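Local coordinates for ABC-type transport system, sugar-family extracellular solute-binding protein (PDB 6HNI) that binds tyrosine as the substrate-binding lipoprotein of an ABC transport system and has adhesive properties, probably delivering the amino acid for uptake, at residues Val23-Leu37 and Lys84-Ala96. The protein carries 1 engineered substitution. Residues are numbered along the deposited sequence; the frame is centred on the assembly and turned at random. Where two conformers were deposited one is given.
With TYR (tyrosine), chain B; EDO (1,2-ethanediol), chain E.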
# COMPACT_ATOMS: atom_id res chain seq x y z
N VAL A 23 -8.78 -26.72 -15.54
CA VAL A 23 -8.08 -25.39 -15.50
C VAL A 23 -8.66 -24.59 -14.32
O VAL A 23 -9.88 -24.40 -14.24
CB VAL A 23 -8.32 -24.61 -16.83
CG1 VAL A 23 -7.77 -23.18 -16.77
CG2 VAL A 23 -7.77 -25.37 -18.04
N LYS A 24 -7.79 -24.12 -13.41
CA LYS A 24 -8.23 -23.31 -12.29
C LYS A 24 -8.37 -21.87 -12.77
O LYS A 24 -7.50 -21.35 -13.47
CB LYS A 24 -7.22 -23.43 -11.11
CG LYS A 24 -7.11 -24.83 -10.44
CD LYS A 24 -8.39 -25.15 -9.70
CE LYS A 24 -8.53 -26.59 -9.29
NZ LYS A 24 -7.73 -26.95 -8.13
N LYS A 25 -9.50 -21.26 -12.40
CA LYS A 25 -9.81 -19.88 -12.81
C LYS A 25 -9.60 -18.92 -11.62
O LYS A 25 -10.20 -19.09 -10.57
CB LYS A 25 -11.24 -19.79 -13.35
CG LYS A 25 -11.40 -20.78 -14.53
CD LYS A 25 -12.77 -20.90 -15.17
CE LYS A 25 -12.75 -22.03 -16.22
NZ LYS A 25 -12.64 -23.38 -15.59
N ILE A 26 -8.67 -18.02 -11.85
CA ILE A 26 -8.26 -17.06 -10.82
C ILE A 26 -8.72 -15.69 -11.30
O ILE A 26 -8.47 -15.29 -12.39
CB ILE A 26 -6.73 -17.06 -10.63
CG1 ILE A 26 -6.21 -18.47 -10.25
CG2 ILE A 26 -6.33 -15.95 -9.65
CD1 ILE A 26 -4.70 -18.49 -10.17
N GLY A 27 -9.39 -14.98 -10.39
CA GLY A 27 -9.71 -13.55 -10.62
C GLY A 27 -8.77 -12.67 -9.82
O GLY A 27 -8.58 -12.93 -8.63
N ILE A 28 -8.17 -11.68 -10.51
CA ILE A 28 -7.34 -10.70 -9.80
C ILE A 28 -8.10 -9.36 -9.86
O ILE A 28 -8.46 -8.93 -10.92
CB ILE A 28 -5.97 -10.51 -10.45
CG1 ILE A 28 -5.18 -11.85 -10.54
CG2 ILE A 28 -5.19 -9.44 -9.69
CD1 ILE A 28 -3.77 -11.74 -11.05
N THR A 29 -8.34 -8.84 -8.67
CA THR A 29 -9.06 -7.52 -8.54
C THR A 29 -8.09 -6.54 -7.91
O THR A 29 -7.65 -6.70 -6.78
CB THR A 29 -10.38 -7.70 -7.79
OG1 THR A 29 -10.96 -6.36 -7.59
CG2 THR A 29 -10.29 -8.32 -6.44
N GLN A 30 -7.74 -5.53 -8.71
CA GLN A 30 -6.78 -4.51 -8.28
C GLN A 30 -7.47 -3.12 -8.29
O GLN A 30 -8.15 -2.79 -9.24
CB GLN A 30 -5.59 -4.49 -9.23
CG GLN A 30 -4.47 -3.57 -8.83
CD GLN A 30 -3.25 -3.63 -9.73
OE1 GLN A 30 -2.86 -4.72 -10.21
NE2 GLN A 30 -2.56 -2.50 -9.92
N LEU A 31 -7.28 -2.35 -7.22
CA LEU A 31 -8.00 -1.05 -7.15
C LEU A 31 -7.66 -0.08 -8.29
O LEU A 31 -8.56 0.53 -8.89
CB LEU A 31 -7.71 -0.45 -5.79
CG LEU A 31 -8.24 0.98 -5.56
CD1 LEU A 31 -9.74 0.95 -5.65
CD2 LEU A 31 -7.72 1.43 -4.22
N VAL A 32 -6.37 0.08 -8.54
CA VAL A 32 -5.84 1.09 -9.44
C VAL A 32 -4.39 0.73 -9.77
O VAL A 32 -3.76 0.05 -9.00
CB VAL A 32 -5.96 2.51 -8.80
CG1 VAL A 32 -5.05 2.64 -7.60
CG2 VAL A 32 -5.73 3.63 -9.84
N GLU A 33 -3.84 1.25 -10.86
CA GLU A 33 -2.39 1.27 -11.08
C GLU A 33 -1.71 2.36 -10.23
O GLU A 33 -1.82 3.60 -10.49
CB GLU A 33 -2.07 1.51 -12.54
CG GLU A 33 -2.56 0.45 -13.50
CD GLU A 33 -2.41 0.86 -14.95
OE1 GLU A 33 -1.78 1.89 -15.22
OE2 GLU A 33 -2.92 0.14 -15.84
N HIS A 34 -1.05 1.94 -9.17
CA HIS A 34 0.00 2.73 -8.52
C HIS A 34 1.15 1.74 -8.22
O HIS A 34 0.90 0.52 -8.21
CB HIS A 34 -0.44 3.62 -7.33
CG HIS A 34 -0.89 2.94 -6.07
ND1 HIS A 34 -0.02 2.43 -5.13
CD2 HIS A 34 -2.13 2.88 -5.50
CE1 HIS A 34 -0.72 2.02 -4.08
NE2 HIS A 34 -2.00 2.31 -4.26
N PRO A 35 2.39 2.21 -8.05
CA PRO A 35 3.51 1.26 -8.15
C PRO A 35 3.46 0.07 -7.23
O PRO A 35 3.76 -1.07 -7.65
CB PRO A 35 4.75 2.12 -7.91
CG PRO A 35 4.34 3.47 -8.47
CD PRO A 35 2.89 3.60 -8.12
N ALA A 36 3.06 0.26 -6.01
CA ALA A 36 3.04 -0.83 -5.05
C ALA A 36 2.04 -1.86 -5.48
O ALA A 36 2.29 -3.09 -5.37
CB ALA A 36 2.67 -0.29 -3.65
N LEU A 37 0.86 -1.44 -5.92
CA LEU A 37 -0.16 -2.44 -6.28
C LEU A 37 0.28 -3.21 -7.51
O LEU A 37 0.10 -4.46 -7.54
CB LEU A 37 -1.52 -1.80 -6.50
CG LEU A 37 -2.05 -0.90 -5.36
CD1 LEU A 37 -3.49 -0.60 -5.56
CD2 LEU A 37 -1.83 -1.48 -3.96
N LYS A 84 -17.97 -17.98 -10.47
CA LYS A 84 -17.49 -19.18 -9.74
C LYS A 84 -15.99 -19.40 -9.89
O LYS A 84 -15.52 -20.54 -10.11
CB LYS A 84 -18.34 -20.43 -10.10
CG LYS A 84 -19.84 -20.24 -9.90
CD LYS A 84 -20.71 -21.40 -10.36
CE LYS A 84 -22.15 -21.17 -9.96
NZ LYS A 84 -23.10 -21.63 -10.99
N LYS A 85 -15.19 -18.35 -9.75
CA LYS A 85 -13.75 -18.44 -9.75
C LYS A 85 -13.31 -19.43 -8.66
O LYS A 85 -13.95 -19.59 -7.63
CB LYS A 85 -13.11 -17.10 -9.42
CG LYS A 85 -13.31 -16.01 -10.46
CD LYS A 85 -12.88 -16.35 -11.87
CE LYS A 85 -12.99 -15.14 -12.76
NZ LYS A 85 -12.75 -15.46 -14.16
N ASP A 86 -12.19 -20.10 -8.92
CA ASP A 86 -11.60 -20.96 -7.91
C ASP A 86 -10.85 -20.23 -6.80
O ASP A 86 -10.73 -20.72 -5.68
CB ASP A 86 -10.67 -21.96 -8.62
CG ASP A 86 -11.41 -22.88 -9.59
OD1 ASP A 86 -12.16 -23.69 -9.04
OD2 ASP A 86 -11.26 -22.70 -10.84
N LEU A 87 -10.38 -19.02 -7.13
CA LEU A 87 -9.58 -18.21 -6.21
C LEU A 87 -9.70 -16.77 -6.69
O LEU A 87 -9.66 -16.49 -7.87
CB LEU A 87 -8.11 -18.64 -6.28
CG LEU A 87 -7.08 -17.74 -5.58
CD1 LEU A 87 -7.28 -17.83 -4.11
CD2 LEU A 87 -5.66 -18.20 -5.93
N ILE A 88 -9.80 -15.87 -5.70
CA ILE A 88 -9.73 -14.41 -5.95
C ILE A 88 -8.51 -13.82 -5.26
O ILE A 88 -8.27 -14.13 -4.11
CB ILE A 88 -10.99 -13.75 -5.42
CG1 ILE A 88 -12.21 -14.18 -6.23
CG2 ILE A 88 -10.86 -12.19 -5.50
CD1 ILE A 88 -13.54 -13.84 -5.59
N PHE A 89 -7.70 -13.13 -6.03
CA PHE A 89 -6.55 -12.41 -5.49
C PHE A 89 -6.94 -10.90 -5.51
O PHE A 89 -7.19 -10.34 -6.56
CB PHE A 89 -5.34 -12.66 -6.39
CG PHE A 89 -4.09 -11.87 -6.05
CD1 PHE A 89 -3.67 -11.66 -4.74
CD2 PHE A 89 -3.31 -11.39 -7.07
CE1 PHE A 89 -2.51 -10.88 -4.49
CE2 PHE A 89 -2.15 -10.66 -6.83
CZ PHE A 89 -1.77 -10.45 -5.52
N ALA A 90 -6.96 -10.36 -4.29
CA ALA A 90 -7.42 -8.93 -4.10
C ALA A 90 -6.24 -8.08 -3.63
O ALA A 90 -5.58 -8.37 -2.62
CB ALA A 90 -8.59 -8.88 -3.11
N ILE A 91 -6.04 -6.96 -4.35
CA ILE A 91 -4.91 -6.11 -4.15
C ILE A 91 -5.46 -4.76 -3.67
O ILE A 91 -6.06 -4.05 -4.47
CB ILE A 91 -4.09 -5.93 -5.44
CG1 ILE A 91 -3.61 -7.30 -6.00
CG2 ILE A 91 -2.94 -4.97 -5.25
CD1 ILE A 91 -3.04 -7.13 -7.38
N SER A 92 -5.14 -4.49 -2.40
CA SER A 92 -5.59 -3.30 -1.59
C SER A 92 -6.77 -3.63 -0.72
O SER A 92 -7.61 -4.49 -1.00
CB SER A 92 -5.91 -2.06 -2.45
OG SER A 92 -7.23 -2.13 -2.96
N THR A 93 -6.94 -2.76 0.32
CA THR A 93 -8.04 -2.88 1.25
C THR A 93 -9.40 -2.76 0.55
O THR A 93 -10.27 -3.56 0.78
CB THR A 93 -7.87 -1.99 2.48
OG1 THR A 93 -6.73 -2.37 3.21
CG2 THR A 93 -9.08 -2.02 3.37
N PRO A 94 -9.63 -1.66 -0.20
CA PRO A 94 -10.92 -1.57 -0.89
C PRO A 94 -11.28 -2.77 -1.79
O PRO A 94 -12.44 -3.24 -1.78
CB PRO A 94 -10.85 -0.23 -1.64
CG PRO A 94 -9.79 0.55 -0.92
CD PRO A 94 -8.78 -0.51 -0.50
N SER A 95 -10.28 -3.26 -2.54
CA SER A 95 -10.58 -4.39 -3.41
C SER A 95 -10.89 -5.68 -2.61
O SER A 95 -11.79 -6.41 -2.97
CB SER A 95 -9.38 -4.60 -4.33
OG SER A 95 -9.10 -3.47 -5.16
N ALA A 96 -10.15 -5.86 -1.52
CA ALA A 96 -10.37 -7.00 -0.63
C ALA A 96 -11.70 -6.97 0.08
O ALA A 96 -12.38 -7.96 0.24
CB ALA A 96 -9.23 -7.12 0.35
N TYR B . -2.00 -0.26 2.29
CA TYR B . -3.00 0.07 1.27
C TYR B . -4.30 -0.66 1.57
O TYR B . -5.20 -0.62 0.73
CB TYR B . -2.47 -0.09 -0.17
CG TYR B . -1.37 0.87 -0.49
CD1 TYR B . -1.65 2.27 -0.56
CD2 TYR B . -0.07 0.51 -0.65
CE1 TYR B . -0.64 3.16 -0.77
CE2 TYR B . 0.96 1.40 -0.86
CZ TYR B . 0.66 2.78 -0.92
OH TYR B . 1.68 3.69 -1.12
OXT TYR B . -4.47 -1.18 2.65
C1 EDO E . -5.32 3.74 -13.74
O1 EDO E . -5.32 2.42 -13.13
C2 EDO E . -6.39 4.69 -13.18
O2 EDO E . -7.34 5.14 -14.15
O HOH W 1 -11.86 -25.09 -12.30
O HOH W 2 -12.86 -6.29 -5.74
O HOH W 3 -10.48 -3.73 -7.57
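Gly27 and Thr29 each give both backbone groups to strand 87-91: Gly27 N bonds Leu87 O, Phe89 N bonds Gly27 O (2.8 Å), Thr29 N bonds Phe89 O and Ile91 N bonds Thr29 O. Ahead of the ladder the carboxylate of Asp86 takes the place of a backbone acceptor, its OD2 taking Lys25 N through the anti lone pair at 2.8 Å in a nearly straight bond (177°), while Asp86 N returns a bond to Lys25 O; a water donates to both OD2 and Val23 O. On one face of the sheet Ile28 and Phe89 run side by side, Ile28 CG2 standing 3.8 Å from Phe89 CD2; Ile28 CG1 lies in plane at the ring's edge, while Ile91 CG1 covers one face near its rim. Ile91 CD1 reaches Ile28 CG2, and Ile91 CG2 packs 3.7 Å from Leu37 CB. On the other face Thr29 CG2 rests on Ala90 CB (3.8 Å), and one water joins Thr29 OG1 to Ser95 O.

The two strands are adjacent members of the five-stranded parallel sheet, ordered 2-1-3-4-5, in one lobe of this periplasmic-binding-protein fold, and each is followed, after loop 31-34 or Ser92, by a helix whose start touches the ligand. Ser92 is the N-cap of helix 93-102, whose first turn holds the tyrosine carboxylate: Thr93 N binds ligand O at 2.8 Å and Thr93 OG1 binds OXT at 2.6 Å. From the other segment His34 CE1 approaches ligand CE1 at 3.5 Å; Leu37 CG lies over one face of the His34 ring, near the rim, and a hydrogen bond from NE2 to Asn218 probably fixes its rotation. Farther back, Phe44 stacks on Phe89, and Asp62 of strand 59-65 forms a salt bridge with Lys85.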